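Local coordinates for protein V-type ATPase 116 kDa subunit (Meiothermus ruber, PDB 3RRK) that is the cytoplasmic N-terminal domain of subunit I, a homolog of subunit a, of a V-type ATPase and probably serves its rotary proton transport, at residues F153-P158 with L208-L213; E162-A167 with S203-L208; A36-I41 with G291-K296; A60-W65 with R273-A278. All blocks are in the same frame, centred on the assembly; numbering follows the deposited sequence.

Contact 1 (F153-P158 with L208-L213); sequences FLVAKP and LGLAEL
Ala211 O and Leu154 N are joined through one water. The water donates to Ala211 O at 2.6 Å and accepts from Leu154 N at 3.0 Å. The same carbonyl oxygen sits beside Phe153 CB. Phe153 CG lies between its own backbone N and carbonyl carbon (chi1 69°), which sends the ring along the side where Leu210 lies. There Phe153 CE2 meets Leu210 CD1 at 4.1 Å, the two side chains crossing at a slant. The second methyl, Leu210 CD2, rests on the backbone: it lies 3.8 Å from Leu154 O, with Val155 CG2 a little farther off. Leu154 uses the other side of the strand. Its CG meets Leu213 CD2 at 4.0 Å, and its CD2 is close to the same methyl. A molecule of the buffer NHE, probably from crystallisation, lies against the Leu154 side chain.

Strand 148-155 is an outermost strand of a three-stranded antiparallel sheet. On one side it bonds to strand 187-194, through Phe153 with Ala189 and Val155 with Leu187. The loop 208-213 follows its other edge, and Leu213 bonds to the backbone of Pro152. The direct meetings between these two segments are mostly aliphatic or aromatic, while a water links their backbones. Apolar packing and the bridging water, together with the bond from Leu213 to Pro152, hold the loop against the strand edge.

Contact 2 (E162-A167 with S203-L208); sequences EAVRKA and SSLSRL
Leu208 reaches Val164 with its CG anti to the carbonyl carbon (chi1 -63°) and its chain extended at chi2 (-176°), which carries CD1 onto the opposing helix. Val164 has CG1 anti to its backbone N (chi1 170°), and its two methyls therefore serve different partners. Val164 CG1 meets Leu205 CD2 at 4.1 Å. Val164 CG2 meets Leu208 CD1 at 3.9 Å. Leu208 CD1 is set against the helix backbone as well. This methyl of Leu208 lies 3.7 Å from Val164 CA and 3.8 Å from Ala163 O, and Ala167 CB is 4.1 Å from it. Ala163 and Ala167, one helical turn apart, both border it with their small side chains.

Helices 158-172 and 198-206 belong to a lobe built in the order beta-alpha-beta-beta-alpha. Both pack on its three-stranded antiparallel sheet: Val164 and Leu205 each touch Phe153 of strand 148-155, and Val164 also touches Leu178 of strand 177-182. Leu208 lies in the turn that follows helix 198-206, just before Gly209, the C-prime residue of its Schellman motif. The backbone N of Leu208 bonds to Leu205 O within that turn.

Farther along, Ala167 CB meets Ser204 CB at 4.2 Å. Ser204 also packs on Leu168 and Ala171 of helix 158-172. The hydroxyl of Ser204 is occupied within its own helix, bonded to Ala200 O.

Contact 3 (A36-I41 with G291-K296); sequences AGVVHI and GWVPQK
Val39 and Trp292 bond to each other twice through their backbones. Trp292 N donates to Val39 O at 2.8 Å. Val39 N returns a 3.0 Å bond to Trp292 O. The two residues are thus an antiparallel hydrogen-bonded pair, with both side chains on one face of the sheet. There they cross at about a right angle, and Val39 CG2 lies 4.1 Å from Trp292 CB. His40 CB approaches Trp292 CD1 at 4.0 Å, while its imidazole leads away. On the other face, Val38 CG1 lies 3.8 Å from Gly291 CA. Gly291 has no side chain at a point where a beta carbon would run into that methyl. Val38 CG2 meets Val293 CG2 at 4.3 Å.

The next shell sets these groups in place. Val38 also packs on Leu33 of helix 26-36 and on Val301 of helix 298-303. Gly37, with positive phi, closes helix 26-36 in a Schellman motif and turns the chain toward the sheet. Beyond Trp292, Gly291 and Val293 bond to Leu17 and Glu15 of strand 15-21. Segment 36-41 pairs with the edge of strand 287-293 just ahead of a corner at His40 (phi 53°). Past the corner, 41-44 continues as an outermost strand of the four-stranded antiparallel sheet, in the alpha-beta lobe that holds the first modelled residues of the domain.

Contact 4 (A60-W65 with R273-A278); sequences AELKRW and RYKAVA
Tyr274 reaches across to helix 56-79, meeting Leu62 near its base and Glu61 and Trp65 toward its tip. Its CB touches Leu62 CD1 at 3.8 Å. The CG and CD1 of the ring both lie 4.1 Å from Leu62 CB, and Leu62 N lies over one ring face, offset toward the rim. The leucine and tyrosine side chains slide past each other in opposite directions. Farther out, the two sides of the ring part company. CE1 lies beside the Glu61 side chain, 3.5 Å from Glu61 OE1, whereas CE2 meets Trp65 CD1 at 4.0 Å, the indole lying obliquely to the phenol. At the tip, Tyr274 OH points to Glu61 OE1, but the modelled separation is too short to be trusted and the bond is doubtful in detail. The carboxylate is turned 87° from the ring. A water donates to Tyr274 OH at 3.1 Å and accepts from Trp65 NE1 at 3.0 Å.

Beside the leucine, Lys275 CG lies 4.2 Å from Leu62 CD2. The lysine's NZ goes on to a salt bridge with Glu66, one turn after Leu62. Helix 56-79 packs against the long helix 224-281, the directions of the two short segments 140° apart. Trp65 also touches Ala267 and Val271 of helix 224-281 and Leu94 of helix 94-138, so it joins three helices. The phenol thus has an apolar base on Leu62 and a polar tip that a water ties to the indole of Trp65.

Overall arrangement
The contacts fall into two groups at opposite ends of an elongated chain. Contacts 1 and 2 share Leu208, have centres about 9 Å apart and build the lobe around the three-stranded sheet. Leu210 of contact 1 probably bonds through its N to Leu205 O of contact 2. Contact 3 lies in the four-stranded sheet of the other lobe, its centre about 80 Å from that of contact 1. Contact 4 stands nearer to it, about 26 Å between centres, where helix 56-79 meets helix 224-281. Along the chain they nest: contact 3 encloses contact 4, then contact 1, then contact 2. Helices 94-138 and 224-281 run between the lobes. Both ends of the modelled chain, strands 15-21 and 310-313, lie in the four-stranded sheet.

Contact 1 (F153-P158 with L208-L213)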
loop_
_atom_site.group_PDB
_atom_site.type_symbol
_atom_site.label_atom_id
_atom_site.label_comp_id
_atom_site.label_asym_id
_atom_site.label_seq_id
_atom_site.Cartn_x
_atom_site.Cartn_y
_atom_site.Cartn_z
ATOM N N PHE A 153 24.057 24.048 1.695
ATOM C CA PHE A 153 24.688 22.777 1.358
ATOM C C PHE A 153 25.418 22.215 2.570
ATOM O O PHE A 153 25.842 22.960 3.436
ATOM C CB PHE A 153 25.642 22.950 0.172
ATOM C CG PHE A 153 26.874 23.752 0.488
ATOM C CD1 PHE A 153 26.846 25.136 0.451
ATOM C CD2 PHE A 153 28.065 23.120 0.815
ATOM C CE1 PHE A 153 27.978 25.871 0.736
ATOM C CE2 PHE A 153 29.206 23.851 1.097
ATOM C CZ PHE A 153 29.165 25.229 1.057
ATOM N N LEU A 154 25.551 20.896 2.641
ATOM C CA LEU A 154 26.206 20.271 3.783
ATOM C C LEU A 154 27.666 19.938 3.505
ATOM O O LEU A 154 28.055 19.613 2.381
ATOM C CB LEU A 154 25.463 19.010 4.211
ATOM C CG LEU A 154 24.035 19.116 4.732
ATOM C CD1 LEU A 154 23.519 17.711 5.039
ATOM C CD2 LEU A 154 23.965 19.995 5.964
ATOM N N VAL A 155 28.470 20.009 4.552
ATOM C CA VAL A 155 29.893 19.770 4.433
ATOM C C VAL A 155 30.293 19.083 5.722
ATOM O O VAL A 155 29.735 19.376 6.776
ATOM C CB VAL A 155 30.662 21.101 4.224
ATOM C CG1 VAL A 155 30.804 21.860 5.534
ATOM C CG2 VAL A 155 32.015 20.844 3.618
ATOM N N ALA A 156 31.232 18.149 5.641
ATOM C CA ALA A 156 31.538 17.290 6.784
ATOM C C ALA A 156 32.530 17.933 7.742
ATOM O O ALA A 156 32.252 18.111 8.927
ATOM C CB ALA A 156 32.047 15.943 6.308
ATOM N N LYS A 157 33.689 18.294 7.217
ATOM C CA LYS A 157 34.748 18.850 8.046
ATOM C C LYS A 157 34.908 20.362 7.826
ATOM O O LYS A 157 34.722 20.858 6.713
ATOM C CB LYS A 157 36.063 18.111 7.757
ATOM C CG LYS A 157 35.899 16.598 7.592
ATOM C CD LYS A 157 37.220 15.899 7.298
ATOM C CE LYS A 157 37.020 14.387 7.215
ATOM N NZ LYS A 157 38.296 13.628 7.020
ATOM N N PRO A 158 35.233 21.101 8.897
ATOM C CA PRO A 158 35.616 22.512 8.752
ATOM C C PRO A 158 36.806 22.661 7.798
ATOM O O PRO A 158 37.043 23.739 7.247
ATOM C CB PRO A 158 36.010 22.911 10.178
ATOM C CG PRO A 158 35.195 22.017 11.053
ATOM C CD PRO A 158 35.096 20.706 10.311
ATOM N N LEU A 208 33.936 20.135 -6.192
ATOM C CA LEU A 208 34.377 19.564 -4.915
ATOM C C LEU A 208 33.492 18.396 -4.465
ATOM O O LEU A 208 33.642 17.870 -3.359
ATOM C CB LEU A 208 34.443 20.643 -3.834
ATOM C CG LEU A 208 35.487 21.692 -4.208
ATOM C CD1 LEU A 208 35.662 22.742 -3.127
ATOM C CD2 LEU A 208 36.808 20.988 -4.512
ATOM N N GLY A 209 32.574 17.991 -5.338
ATOM C CA GLY A 209 31.663 16.904 -5.041
ATOM C C GLY A 209 30.579 17.259 -4.041
ATOM O O GLY A 209 30.038 16.392 -3.362
ATOM N N LEU A 210 30.265 18.542 -3.942
ATOM C CA LEU A 210 29.220 19.003 -3.044
ATOM C C LEU A 210 28.015 19.461 -3.860
ATOM O O LEU A 210 28.131 19.763 -5.047
ATOM C CB LEU A 210 29.740 20.166 -2.206
ATOM C CG LEU A 210 31.012 19.918 -1.401
ATOM C CD1 LEU A 210 31.580 21.236 -0.887
ATOM C CD2 LEU A 210 30.694 18.987 -0.257
ATOM N N ALA A 211 26.854 19.522 -3.230
ATOM C CA ALA A 211 25.652 19.917 -3.946
ATOM C C ALA A 211 24.720 20.687 -3.035
ATOM O O ALA A 211 24.811 20.579 -1.811
ATOM C CB ALA A 211 24.940 18.691 -4.517
ATOM N N GLU A 212 23.825 21.465 -3.640
ATOM C CA GLU A 212 22.783 22.130 -2.874
ATOM C C GLU A 212 21.967 21.112 -2.079
ATOM O O GLU A 212 21.625 20.037 -2.571
ATOM C CB GLU A 212 21.872 22.957 -3.775
ATOM C CG GLU A 212 20.579 23.318 -3.092
ATOM C CD GLU A 212 19.864 24.497 -3.723
ATOM O OE1 GLU A 212 20.304 24.965 -4.803
ATOM O OE2 GLU A 212 18.857 24.944 -3.122
ATOM N N LEU A 213 21.687 21.447 -0.829
ATOM C CA LEU A 213 20.844 20.613 0.002
ATOM C C LEU A 213 19.400 20.860 -0.414
ATOM O O LEU A 213 18.924 21.996 -0.396
ATOM C CB LEU A 213 21.051 20.948 1.482
ATOM C CG LEU A 213 20.058 20.401 2.509
ATOM C CD1 LEU A 213 19.904 18.885 2.386
ATOM C CD2 LEU A 213 20.480 20.801 3.921
HETATM O O HOH W 1 24.481 19.263 0.367
#

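Contact 2 (E162-A167 with S203-L208)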
loop_
_atom_site.group_PDB
_atom_site.type_symbol
_atom_site.label_atom_id
_atom_site.label_comp_id
_atom_site.label_asym_id
_atom_site.label_seq_id
_atom_site.Cartn_x
_atom_site.Cartn_y
_atom_site.Cartn_z
ATOM N N GLU A 162 36.923 25.048 4.130
ATOM C CA GLU A 162 38.012 25.890 3.663
ATOM C C GLU A 162 38.301 25.693 2.186
ATOM O O GLU A 162 38.425 26.663 1.442
ATOM C CB GLU A 162 39.269 25.627 4.482
ATOM C CG GLU A 162 39.093 26.041 5.914
ATOM C CD GLU A 162 38.254 27.301 6.031
ATOM O OE1 GLU A 162 38.669 28.348 5.480
ATOM O OE2 GLU A 162 37.173 27.236 6.657
ATOM N N ALA A 163 38.414 24.437 1.768
ATOM C CA ALA A 163 38.664 24.123 0.368
ATOM C C ALA A 163 37.637 24.824 -0.521
ATOM O O ALA A 163 37.964 25.298 -1.614
ATOM C CB ALA A 163 38.638 22.601 0.144
ATOM N N VAL A 164 36.401 24.879 -0.028
ATOM C CA VAL A 164 35.295 25.556 -0.700
ATOM C C VAL A 164 35.511 27.067 -0.722
ATOM O O VAL A 164 35.386 27.721 -1.766
ATOM C CB VAL A 164 33.970 25.297 0.040
ATOM C CG1 VAL A 164 32.870 26.187 -0.506
ATOM C CG2 VAL A 164 33.583 23.848 -0.059
ATOM N N ARG A 165 35.808 27.613 0.450
ATOM C CA ARG A 165 36.128 29.021 0.569
ATOM C C ARG A 165 37.248 29.357 -0.408
ATOM O O ARG A 165 37.221 30.405 -1.056
ATOM C CB ARG A 165 36.522 29.357 2.007
ATOM C CG ARG A 165 36.978 30.790 2.207
ATOM C CD ARG A 165 37.095 31.154 3.687
ATOM N NE ARG A 165 35.844 31.691 4.225
ATOM C CZ ARG A 165 35.149 31.148 5.222
ATOM N NH1 ARG A 165 35.573 30.039 5.820
ATOM N NH2 ARG A 165 34.028 31.725 5.629
ATOM N N LYS A 166 38.214 28.451 -0.531
ATOM C CA LYS A 166 39.324 28.647 -1.454
ATOM C C LYS A 166 38.848 28.647 -2.896
ATOM O O LYS A 166 39.153 29.568 -3.649
ATOM C CB LYS A 166 40.409 27.588 -1.268
ATOM C CG LYS A 166 41.460 27.613 -2.373
ATOM C CD LYS A 166 42.657 26.728 -2.059
ATOM C CE LYS A 166 43.624 26.656 -3.241
ATOM N NZ LYS A 166 43.034 25.934 -4.411
ATOM N N ALA A 167 38.112 27.612 -3.285
ATOM C CA ALA A 167 37.513 27.571 -4.615
ATOM C C ALA A 167 36.696 28.836 -4.908
ATOM O O ALA A 167 36.911 29.500 -5.919
ATOM C CB ALA A 167 36.641 26.336 -4.766
ATOM N N SER A 203 29.027 25.704 -9.654
ATOM C CA SER A 203 30.151 25.037 -10.288
ATOM C C SER A 203 31.302 24.766 -9.312
ATOM O O SER A 203 31.944 23.714 -9.359
ATOM C CB SER A 203 30.652 25.854 -11.477
ATOM O OG SER A 203 31.989 25.493 -11.800
ATOM N N SER A 204 31.568 25.711 -8.430
ATOM C CA SER A 204 32.620 25.500 -7.454
ATOM C C SER A 204 32.296 24.336 -6.544
ATOM O O SER A 204 33.164 23.520 -6.262
ATOM C CB SER A 204 32.858 26.755 -6.633
ATOM O OG SER A 204 33.206 27.818 -7.497
ATOM N N LEU A 205 31.049 24.252 -6.081
ATOM C CA LEU A 205 30.651 23.127 -5.239
ATOM C C LEU A 205 30.750 21.851 -6.040
ATOM O O LEU A 205 31.234 20.824 -5.560
ATOM C CB LEU A 205 29.226 23.282 -4.727
ATOM C CG LEU A 205 28.801 24.568 -4.015
ATOM C CD1 LEU A 205 27.453 24.361 -3.331
ATOM C CD2 LEU A 205 29.842 25.012 -3.017
ATOM N N SER A 206 30.281 21.922 -7.277
ATOM C CA SER A 206 30.284 20.760 -8.146
ATOM C C SER A 206 31.685 20.164 -8.312
ATOM O O SER A 206 31.849 18.953 -8.354
ATOM C CB SER A 206 29.689 21.110 -9.507
ATOM O OG SER A 206 29.609 19.959 -10.329
ATOM N N ARG A 207 32.699 21.013 -8.401
ATOM C CA ARG A 207 34.058 20.525 -8.600
ATOM C C ARG A 207 34.667 20.008 -7.294
ATOM O O ARG A 207 35.767 19.481 -7.290
ATOM C CB ARG A 207 34.941 21.589 -9.275
ATOM C CG ARG A 207 34.318 22.146 -10.553
ATOM C CD ARG A 207 35.334 22.602 -11.600
ATOM N NE ARG A 207 34.703 23.427 -12.639
ATOM C CZ ARG A 207 33.898 22.971 -13.604
ATOM N NH1 ARG A 207 33.596 21.676 -13.689
ATOM N NH2 ARG A 207 33.382 23.821 -14.491
ATOM N N LEU A 208 33.936 20.135 -6.192
ATOM C CA LEU A 208 34.377 19.564 -4.915
ATOM C C LEU A 208 33.492 18.396 -4.465
ATOM O O LEU A 208 33.642 17.870 -3.359
ATOM C CB LEU A 208 34.443 20.643 -3.834
ATOM C CG LEU A 208 35.487 21.692 -4.208
ATOM C CD1 LEU A 208 35.662 22.742 -3.127
ATOM C CD2 LEU A 208 36.808 20.988 -4.512
#

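Contact 3 (A36-I41 with G291-K296)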
loop_
_atom_site.group_PDB
_atom_site.type_symbol
_atom_site.label_atom_id
_atom_site.label_comp_id
_atom_site.label_asym_id
_atom_site.label_seq_id
_atom_site.Cartn_x
_atom_site.Cartn_y
_atom_site.Cartn_z
ATOM N N ALA A 36 -17.552 -42.023 -0.515
ATOM C CA ALA A 36 -18.219 -40.974 0.236
ATOM C C ALA A 36 -19.724 -41.152 0.088
ATOM O O ALA A 36 -20.500 -40.700 0.929
ATOM C CB ALA A 36 -17.785 -39.613 -0.247
ATOM N N GLY A 37 -20.129 -41.824 -0.987
ATOM C CA GLY A 37 -21.525 -42.163 -1.197
ATOM C C GLY A 37 -22.124 -41.528 -2.436
ATOM O O GLY A 37 -23.347 -41.410 -2.553
ATOM N N VAL A 38 -21.272 -41.106 -3.364
ATOM C CA VAL A 38 -21.757 -40.559 -4.626
ATOM C C VAL A 38 -22.271 -41.707 -5.492
ATOM O O VAL A 38 -21.744 -42.819 -5.427
ATOM C CB VAL A 38 -20.648 -39.761 -5.362
ATOM C CG1 VAL A 38 -21.166 -39.185 -6.671
ATOM C CG2 VAL A 38 -20.108 -38.648 -4.467
ATOM N N VAL A 39 -23.314 -41.461 -6.279
ATOM C CA VAL A 39 -23.868 -42.517 -7.130
ATOM C C VAL A 39 -24.073 -42.062 -8.575
ATOM O O VAL A 39 -24.115 -40.865 -8.864
ATOM C CB VAL A 39 -25.208 -43.075 -6.589
ATOM C CG1 VAL A 39 -25.043 -43.586 -5.168
ATOM C CG2 VAL A 39 -26.298 -42.005 -6.664
ATOM N N HIS A 40 -24.217 -43.037 -9.468
ATOM C CA HIS A 40 -24.301 -42.773 -10.900
ATOM C C HIS A 40 -23.137 -41.926 -11.355
ATOM O O HIS A 40 -23.301 -40.954 -12.094
ATOM C CB HIS A 40 -25.636 -42.141 -11.261
ATOM C CG HIS A 40 -26.785 -43.077 -11.092
ATOM N ND1 HIS A 40 -27.480 -43.196 -9.903
ATOM C CD2 HIS A 40 -27.331 -43.981 -11.938
ATOM C CE1 HIS A 40 -28.421 -44.108 -10.039
ATOM N NE2 HIS A 40 -28.354 -44.602 -11.266
ATOM N N ILE A 41 -21.955 -42.328 -10.899
ATOM C CA ILE A 41 -20.728 -41.609 -11.174
ATOM C C ILE A 41 -20.335 -41.799 -12.617
ATOM O O ILE A 41 -20.058 -42.918 -13.036
ATOM C CB ILE A 41 -19.576 -42.133 -10.315
ATOM C CG1 ILE A 41 -19.850 -41.888 -8.832
ATOM C CG2 ILE A 41 -18.276 -41.473 -10.720
ATOM C CD1 ILE A 41 -18.699 -42.285 -7.953
ATOM N N GLY A 291 -21.952 -36.826 -10.785
ATOM C CA GLY A 291 -22.551 -37.783 -9.878
ATOM C C GLY A 291 -23.761 -37.221 -9.175
ATOM O O GLY A 291 -24.033 -36.029 -9.267
ATOM N N TRP A 292 -24.492 -38.084 -8.474
ATOM C CA TRP A 292 -25.673 -37.668 -7.730
ATOM C C TRP A 292 -25.524 -37.984 -6.251
ATOM O O TRP A 292 -25.106 -39.082 -5.872
ATOM C CB TRP A 292 -26.930 -38.303 -8.319
ATOM C CG TRP A 292 -27.200 -37.814 -9.708
ATOM C CD1 TRP A 292 -26.681 -38.310 -10.872
ATOM C CD2 TRP A 292 -28.033 -36.713 -10.078
ATOM N NE1 TRP A 292 -27.149 -37.589 -11.946
ATOM C CE2 TRP A 292 -27.981 -36.603 -11.484
ATOM C CE3 TRP A 292 -28.822 -35.807 -9.358
ATOM C CZ2 TRP A 292 -28.691 -35.626 -12.182
ATOM C CZ3 TRP A 292 -29.528 -34.841 -10.052
ATOM C CH2 TRP A 292 -29.457 -34.757 -11.449
ATOM N N VAL A 293 -25.864 -37.002 -5.427
ATOM C CA VAL A 293 -25.635 -37.063 -3.991
ATOM C C VAL A 293 -26.948 -36.880 -3.227
ATOM O O VAL A 293 -27.583 -35.832 -3.326
ATOM C CB VAL A 293 -24.636 -35.959 -3.556
ATOM C CG1 VAL A 293 -24.197 -36.150 -2.111
ATOM C CG2 VAL A 293 -23.430 -35.931 -4.489
ATOM N N PRO A 294 -27.358 -37.909 -2.465
ATOM C CA PRO A 294 -28.547 -37.882 -1.601
ATOM C C PRO A 294 -28.241 -37.260 -0.237
ATOM O O PRO A 294 -27.184 -37.530 0.328
ATOM C CB PRO A 294 -28.868 -39.360 -1.432
ATOM C CG PRO A 294 -27.524 -40.015 -1.470
ATOM C CD PRO A 294 -26.702 -39.228 -2.453
ATOM N N GLN A 295 -29.169 -36.463 0.287
ATOM C CA GLN A 295 -28.914 -35.621 1.461
ATOM C C GLN A 295 -27.927 -36.152 2.510
ATOM O O GLN A 295 -27.056 -35.410 2.973
ATOM C CB GLN A 295 -30.228 -35.205 2.130
ATOM C CG GLN A 295 -30.885 -34.013 1.465
ATOM C CD GLN A 295 -29.928 -32.848 1.302
ATOM O OE1 GLN A 295 -29.924 -32.174 0.272
ATOM N NE2 GLN A 295 -29.109 -32.607 2.319
ATOM N N LYS A 296 -28.064 -37.421 2.891
ATOM C CA LYS A 296 -27.220 -37.989 3.942
ATOM C C LYS A 296 -25.727 -37.911 3.631
ATOM O O LYS A 296 -24.964 -37.259 4.347
ATOM C CB LYS A 296 -27.597 -39.444 4.219
ATOM C CG LYS A 296 -26.685 -40.106 5.237
ATOM C CD LYS A 296 -27.028 -41.566 5.434
ATOM C CE LYS A 296 -26.115 -42.205 6.464
ATOM N NZ LYS A 296 -24.683 -42.113 6.070
#

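Contact 4 (A60-W65 with R273-A278)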
loop_
_atom_site.group_PDB
_atom_site.type_symbol
_atom_site.label_atom_id
_atom_site.label_comp_id
_atom_site.label_asym_id
_atom_site.label_seq_id
_atom_site.Cartn_x
_atom_site.Cartn_y
_atom_site.Cartn_z
ATOM N N ALA A 60 -20.637 -10.687 -13.193
ATOM C CA ALA A 60 -20.726 -9.434 -12.482
ATOM C C ALA A 60 -20.714 -9.659 -10.968
ATOM O O ALA A 60 -20.141 -8.871 -10.209
ATOM C CB ALA A 60 -21.930 -8.691 -12.917
ATOM N N GLU A 61 -21.337 -10.737 -10.522
ATOM C CA GLU A 61 -21.261 -11.106 -9.108
ATOM C C GLU A 61 -19.820 -11.413 -8.688
ATOM O O GLU A 61 -19.355 -10.951 -7.642
ATOM C CB GLU A 61 -22.193 -12.291 -8.797
ATOM C CG GLU A 61 -23.688 -12.006 -9.046
ATOM C CD GLU A 61 -24.569 -13.261 -9.124
ATOM O OE1 GLU A 61 -24.077 -14.386 -8.856
ATOM O OE2 GLU A 61 -25.761 -13.123 -9.477
ATOM N N LEU A 62 -19.107 -12.185 -9.512
ATOM C CA LEU A 62 -17.710 -12.488 -9.247
ATOM C C LEU A 62 -16.932 -11.188 -9.077
ATOM O O LEU A 62 -16.218 -11.030 -8.090
ATOM C CB LEU A 62 -17.105 -13.350 -10.361
ATOM C CG LEU A 62 -15.576 -13.584 -10.351
ATOM C CD1 LEU A 62 -15.055 -14.035 -8.972
ATOM C CD2 LEU A 62 -15.136 -14.574 -11.448
ATOM N N LYS A 63 -17.086 -10.254 -10.023
ATOM C CA LYS A 63 -16.341 -9.003 -9.953
ATOM C C LYS A 63 -16.646 -8.271 -8.651
ATOM O O LYS A 63 -15.738 -7.735 -8.022
ATOM C CB LYS A 63 -16.620 -8.097 -11.159
ATOM C CG LYS A 63 -16.095 -8.600 -12.496
ATOM C CD LYS A 63 -14.592 -8.376 -12.673
ATOM C CE LYS A 63 -14.299 -7.045 -13.369
ATOM N NZ LYS A 63 -12.830 -6.820 -13.588
ATOM N N ARG A 64 -17.912 -8.247 -8.238
ATOM C CA ARG A 64 -18.285 -7.569 -6.984
ATOM C C ARG A 64 -17.722 -8.247 -5.732
ATOM O O ARG A 64 -17.358 -7.561 -4.760
ATOM C CB ARG A 64 -19.810 -7.344 -6.878
ATOM C CG ARG A 64 -20.351 -6.459 -8.016
ATOM C CD ARG A 64 -21.862 -6.573 -8.209
ATOM N NE ARG A 64 -22.573 -6.487 -6.937
ATOM C CZ ARG A 64 -23.876 -6.692 -6.815
ATOM N NH1 ARG A 64 -24.595 -6.997 -7.886
ATOM N NH2 ARG A 64 -24.455 -6.589 -5.630
ATOM N N TRP A 65 -17.630 -9.580 -5.755
ATOM C CA TRP A 65 -17.042 -10.302 -4.623
ATOM C C TRP A 65 -15.540 -10.064 -4.522
ATOM O O TRP A 65 -14.985 -9.990 -3.428
ATOM C CB TRP A 65 -17.342 -11.799 -4.701
ATOM C CG TRP A 65 -18.671 -12.192 -4.181
ATOM C CD1 TRP A 65 -19.712 -12.701 -4.901
ATOM C CD2 TRP A 65 -19.126 -12.101 -2.825
ATOM N NE1 TRP A 65 -20.787 -12.946 -4.075
ATOM C CE2 TRP A 65 -20.452 -12.591 -2.793
ATOM C CE3 TRP A 65 -18.539 -11.659 -1.630
ATOM C CZ2 TRP A 65 -21.206 -12.645 -1.619
ATOM C CZ3 TRP A 65 -19.282 -11.724 -0.460
ATOM C CH2 TRP A 65 -20.607 -12.216 -0.465
ATOM N N ARG A 273 -15.303 -20.052 -5.339
ATOM C CA ARG A 273 -16.457 -20.804 -5.786
ATOM C C ARG A 273 -16.797 -20.402 -7.217
ATOM O O ARG A 273 -16.996 -21.252 -8.078
ATOM C CB ARG A 273 -17.617 -20.534 -4.834
ATOM C CG ARG A 273 -18.942 -21.165 -5.182
ATOM C CD ARG A 273 -19.928 -20.868 -4.061
ATOM N NE ARG A 273 -19.285 -21.036 -2.756
ATOM C CZ ARG A 273 -19.719 -20.491 -1.621
ATOM N NH1 ARG A 273 -20.806 -19.729 -1.614
ATOM N NH2 ARG A 273 -19.055 -20.699 -0.491
ATOM N N TYR A 274 -16.834 -19.101 -7.473
ATOM C CA TYR A 274 -17.141 -18.606 -8.807
ATOM C C TYR A 274 -16.072 -18.963 -9.814
ATOM O O TYR A 274 -16.385 -19.375 -10.921
ATOM C CB TYR A 274 -17.335 -17.085 -8.804
ATOM C CG TYR A 274 -18.731 -16.653 -8.451
ATOM C CD1 TYR A 274 -19.663 -16.360 -9.438
ATOM C CD2 TYR A 274 -19.122 -16.552 -7.132
ATOM C CE1 TYR A 274 -20.949 -15.967 -9.107
ATOM C CE2 TYR A 274 -20.392 -16.169 -6.793
ATOM C CZ TYR A 274 -21.304 -15.874 -7.776
ATOM O OH TYR A 274 -22.571 -15.482 -7.409
ATOM N N LYS A 275 -14.811 -18.779 -9.448
ATOM C CA LYS A 275 -13.725 -19.102 -10.369
ATOM C C LYS A 275 -13.715 -20.602 -10.705
ATOM O O LYS A 275 -13.654 -20.984 -11.878
ATOM C CB LYS A 275 -12.360 -18.631 -9.839
ATOM C CG LYS A 275 -12.121 -17.118 -9.956
ATOM C CD LYS A 275 -10.627 -16.764 -9.954
ATOM C CE LYS A 275 -10.364 -15.266 -9.771
ATOM N NZ LYS A 275 -10.553 -14.428 -11.004
ATOM N N ALA A 276 -13.793 -21.445 -9.678
ATOM C CA ALA A 276 -13.814 -22.901 -9.871
ATOM C C ALA A 276 -14.748 -23.287 -11.006
ATOM O O ALA A 276 -14.363 -23.972 -11.957
ATOM C CB ALA A 276 -14.245 -23.599 -8.588
ATOM N N VAL A 277 -15.989 -22.851 -10.888
ATOM C CA VAL A 277 -16.965 -23.068 -11.936
ATOM C C VAL A 277 -16.472 -22.581 -13.299
ATOM O O VAL A 277 -16.610 -23.282 -14.304
ATOM C CB VAL A 277 -18.282 -22.359 -11.599
ATOM C CG1 VAL A 277 -19.282 -22.528 -12.731
ATOM C CG2 VAL A 277 -18.830 -22.892 -10.288
ATOM N N ALA A 278 -15.894 -21.384 -13.331
ATOM C CA ALA A 278 -15.447 -20.789 -14.593
ATOM C C ALA A 278 -14.277 -21.548 -15.202
ATOM O O ALA A 278 -14.245 -21.784 -16.414
ATOM C CB ALA A 278 -15.092 -19.316 -14.404
HETATM O O HOH W 2 -23.373 -14.298 -4.695
#